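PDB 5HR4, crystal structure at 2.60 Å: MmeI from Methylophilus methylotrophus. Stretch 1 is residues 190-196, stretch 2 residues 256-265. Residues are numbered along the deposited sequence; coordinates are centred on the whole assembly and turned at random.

Stretch 1 (190-196) LVRLLFC
Stretch 2 256-265: YINGKLFEEP

A single buried arginine, R192, reaches from a helix to bind the backbone of a distant turn, where it meets carbonyl oxygens rather than carboxylates. Stretch 1 is helical throughout (phi/psi near -60/-43), with F195 N bonded to V191 O at 3.1 Å and C196 N to R192 O at 3.0 Å. Stretch 2 is mostly loop, with a weakly bonded helical turn around 259-262, where F262 N bonds to G259 O at 3.0 Å; G259 has positive phi (70/158), a conformation that by itself favours glycine. In register, R192 lies nearest L261, CA to CA 7.1 Å. The R192 side chain leaves sideways and extends (m, t, t), so that NE donates to L261 O at 2.9 Å and NH2 to E264 O at 2.7 Å. Both acceptors lie at the guanidinium edge, as its N-H groups require, while F262 CD1 covers one face.

One helical turn on, F195 (chi1 t, chi2 -84°) points toward stretch 2. The edge of F262 (chi1 m, chi2 -79°) meets its face, centroids 5.7 Å apart and planes at 74°. F195 CZ touches I257 CG2 (m, m) at 3.7 Å. L261 (t, p) lies against V191 and F195, one turn apart on the helix, placing CD1 3.7 Å from V191 CG1 and CD2 3.9 Å from F195 CD2. These apolar side chains are buried; 418 Å² is buried between the stretches, both sides summed.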

# COMPACT_ATOMS: atom_id res chain seq x y z
N LEU A 190 2.36 -24.90 -14.54
CA LEU A 190 1.01 -24.39 -14.31
C LEU A 190 0.68 -23.28 -15.30
O LEU A 190 -0.37 -23.28 -15.95
CB LEU A 190 0.89 -23.90 -12.88
CG LEU A 190 -0.55 -23.80 -12.36
CD1 LEU A 190 -1.05 -25.16 -11.85
CD2 LEU A 190 -0.66 -22.72 -11.31
N VAL A 191 1.61 -22.33 -15.45
CA VAL A 191 1.45 -21.28 -16.45
C VAL A 191 1.32 -21.86 -17.86
O VAL A 191 0.60 -21.31 -18.70
CB VAL A 191 2.64 -20.32 -16.29
CG1 VAL A 191 3.52 -20.29 -17.54
CG2 VAL A 191 2.18 -18.92 -15.85
N ARG A 192 1.96 -22.99 -18.15
CA ARG A 192 1.67 -23.68 -19.41
C ARG A 192 0.22 -24.15 -19.48
O ARG A 192 -0.48 -23.88 -20.47
CB ARG A 192 2.63 -24.84 -19.62
CG ARG A 192 4.02 -24.42 -20.09
CD ARG A 192 5.01 -25.56 -19.88
NE ARG A 192 6.31 -25.26 -20.48
CZ ARG A 192 7.16 -26.19 -20.89
NH1 ARG A 192 6.85 -27.48 -20.77
NH2 ARG A 192 8.32 -25.84 -21.44
N LEU A 193 -0.25 -24.86 -18.45
CA LEU A 193 -1.66 -25.25 -18.40
C LEU A 193 -2.58 -24.05 -18.60
O LEU A 193 -3.62 -24.15 -19.26
CB LEU A 193 -1.98 -25.92 -17.08
CG LEU A 193 -1.18 -27.19 -16.88
CD1 LEU A 193 -1.28 -27.57 -15.41
CD2 LEU A 193 -1.75 -28.27 -17.76
N LEU A 194 -2.22 -22.92 -18.00
CA LEU A 194 -3.06 -21.74 -18.13
C LEU A 194 -3.19 -21.35 -19.59
O LEU A 194 -4.29 -21.03 -20.06
CB LEU A 194 -2.45 -20.61 -17.32
CG LEU A 194 -3.26 -19.32 -17.34
CD1 LEU A 194 -4.64 -19.58 -16.76
CD2 LEU A 194 -2.50 -18.28 -16.55
N PHE A 195 -2.08 -21.38 -20.32
CA PHE A 195 -2.15 -21.07 -21.74
C PHE A 195 -3.02 -22.07 -22.47
O PHE A 195 -3.81 -21.70 -23.34
CB PHE A 195 -0.74 -21.04 -22.33
CG PHE A 195 -0.72 -20.89 -23.82
CD1 PHE A 195 -0.86 -22.00 -24.64
CD2 PHE A 195 -0.54 -19.65 -24.40
CE1 PHE A 195 -0.84 -21.88 -26.00
CE2 PHE A 195 -0.51 -19.52 -25.77
CZ PHE A 195 -0.66 -20.63 -26.57
N CYS A 196 -2.92 -23.34 -22.12
CA CYS A 196 -3.78 -24.31 -22.79
C CYS A 196 -5.25 -24.05 -22.49
O CYS A 196 -6.10 -24.17 -23.38
CB CYS A 196 -3.37 -25.73 -22.40
SG CYS A 196 -1.79 -26.23 -23.12
N TYR A 256 1.82 -25.67 -33.49
CA TYR A 256 3.13 -25.29 -32.97
C TYR A 256 3.05 -23.91 -32.31
O TYR A 256 2.53 -22.95 -32.90
CB TYR A 256 4.14 -25.32 -34.12
CG TYR A 256 5.49 -24.66 -33.88
CD1 TYR A 256 6.38 -25.17 -32.94
CD2 TYR A 256 5.88 -23.55 -34.63
CE1 TYR A 256 7.63 -24.56 -32.73
CE2 TYR A 256 7.11 -22.94 -34.43
CZ TYR A 256 7.99 -23.44 -33.48
OH TYR A 256 9.22 -22.81 -33.29
N ILE A 257 3.55 -23.81 -31.07
CA ILE A 257 3.44 -22.58 -30.28
C ILE A 257 4.81 -21.95 -30.01
O ILE A 257 5.01 -20.74 -30.20
CB ILE A 257 2.67 -22.83 -28.97
CG1 ILE A 257 1.30 -23.43 -29.27
CG2 ILE A 257 2.48 -21.54 -28.20
CD1 ILE A 257 0.30 -22.38 -29.73
N ASN A 258 5.75 -22.73 -29.48
CA ASN A 258 7.18 -22.37 -29.31
C ASN A 258 7.30 -21.23 -28.31
O ASN A 258 6.63 -21.24 -27.27
CB ASN A 258 7.81 -22.05 -30.60
CG ASN A 258 9.32 -21.88 -30.50
OD1 ASN A 258 9.93 -21.31 -31.42
ND2 ASN A 258 9.95 -22.39 -29.39
N GLY A 259 8.16 -20.25 -28.58
CA GLY A 259 8.34 -19.19 -27.61
C GLY A 259 9.04 -19.68 -26.35
O GLY A 259 9.02 -20.88 -26.07
N LYS A 260 9.65 -18.76 -25.58
CA LYS A 260 10.23 -19.09 -24.27
C LYS A 260 9.29 -19.93 -23.39
O LYS A 260 9.74 -20.54 -22.42
CB LYS A 260 10.59 -17.79 -23.54
CG LYS A 260 11.55 -17.94 -22.36
CD LYS A 260 11.63 -16.63 -21.59
CE LYS A 260 12.26 -16.84 -20.21
NZ LYS A 260 12.21 -15.61 -19.37
N LEU A 261 8.01 -19.97 -23.71
CA LEU A 261 7.04 -20.67 -22.87
C LEU A 261 7.12 -22.17 -23.02
O LEU A 261 6.81 -22.88 -22.07
CB LEU A 261 5.62 -20.18 -23.19
CG LEU A 261 4.39 -20.89 -22.60
CD1 LEU A 261 4.40 -20.88 -21.08
CD2 LEU A 261 3.10 -20.27 -23.11
N PHE A 262 7.54 -22.69 -24.17
CA PHE A 262 7.49 -24.14 -24.37
C PHE A 262 8.85 -24.78 -24.65
O PHE A 262 8.91 -25.99 -24.96
CB PHE A 262 6.48 -24.47 -25.48
CG PHE A 262 5.06 -24.41 -25.01
CD1 PHE A 262 4.52 -25.45 -24.28
CD2 PHE A 262 4.29 -23.27 -25.23
CE1 PHE A 262 3.20 -25.39 -23.80
CE2 PHE A 262 2.98 -23.20 -24.75
CZ PHE A 262 2.44 -24.26 -24.03
N GLU A 263 9.94 -24.02 -24.50
CA GLU A 263 11.23 -24.50 -24.97
C GLU A 263 11.86 -25.48 -24.01
O GLU A 263 12.60 -26.37 -24.45
CB GLU A 263 12.16 -23.31 -25.20
CG GLU A 263 12.72 -22.66 -23.98
CD GLU A 263 13.67 -21.53 -24.36
OE1 GLU A 263 13.94 -21.41 -25.58
OE2 GLU A 263 14.13 -20.77 -23.47
N GLU A 264 11.56 -25.37 -22.70
CA GLU A 264 12.29 -26.19 -21.74
C GLU A 264 11.57 -27.51 -21.50
O GLU A 264 10.39 -27.51 -21.17
CB GLU A 264 12.45 -25.46 -20.42
CG GLU A 264 13.20 -26.28 -19.41
CD GLU A 264 13.28 -25.62 -18.05
OE1 GLU A 264 12.64 -24.56 -17.88
OE2 GLU A 264 13.98 -26.16 -17.15
N PRO A 265 12.25 -28.64 -21.65
CA PRO A 265 11.64 -29.91 -21.22
C PRO A 265 11.49 -29.92 -19.71
O PRO A 265 12.32 -29.37 -18.97
CB PRO A 265 12.64 -30.96 -21.72
CG PRO A 265 13.96 -30.26 -21.60
CD PRO A 265 13.66 -28.82 -22.04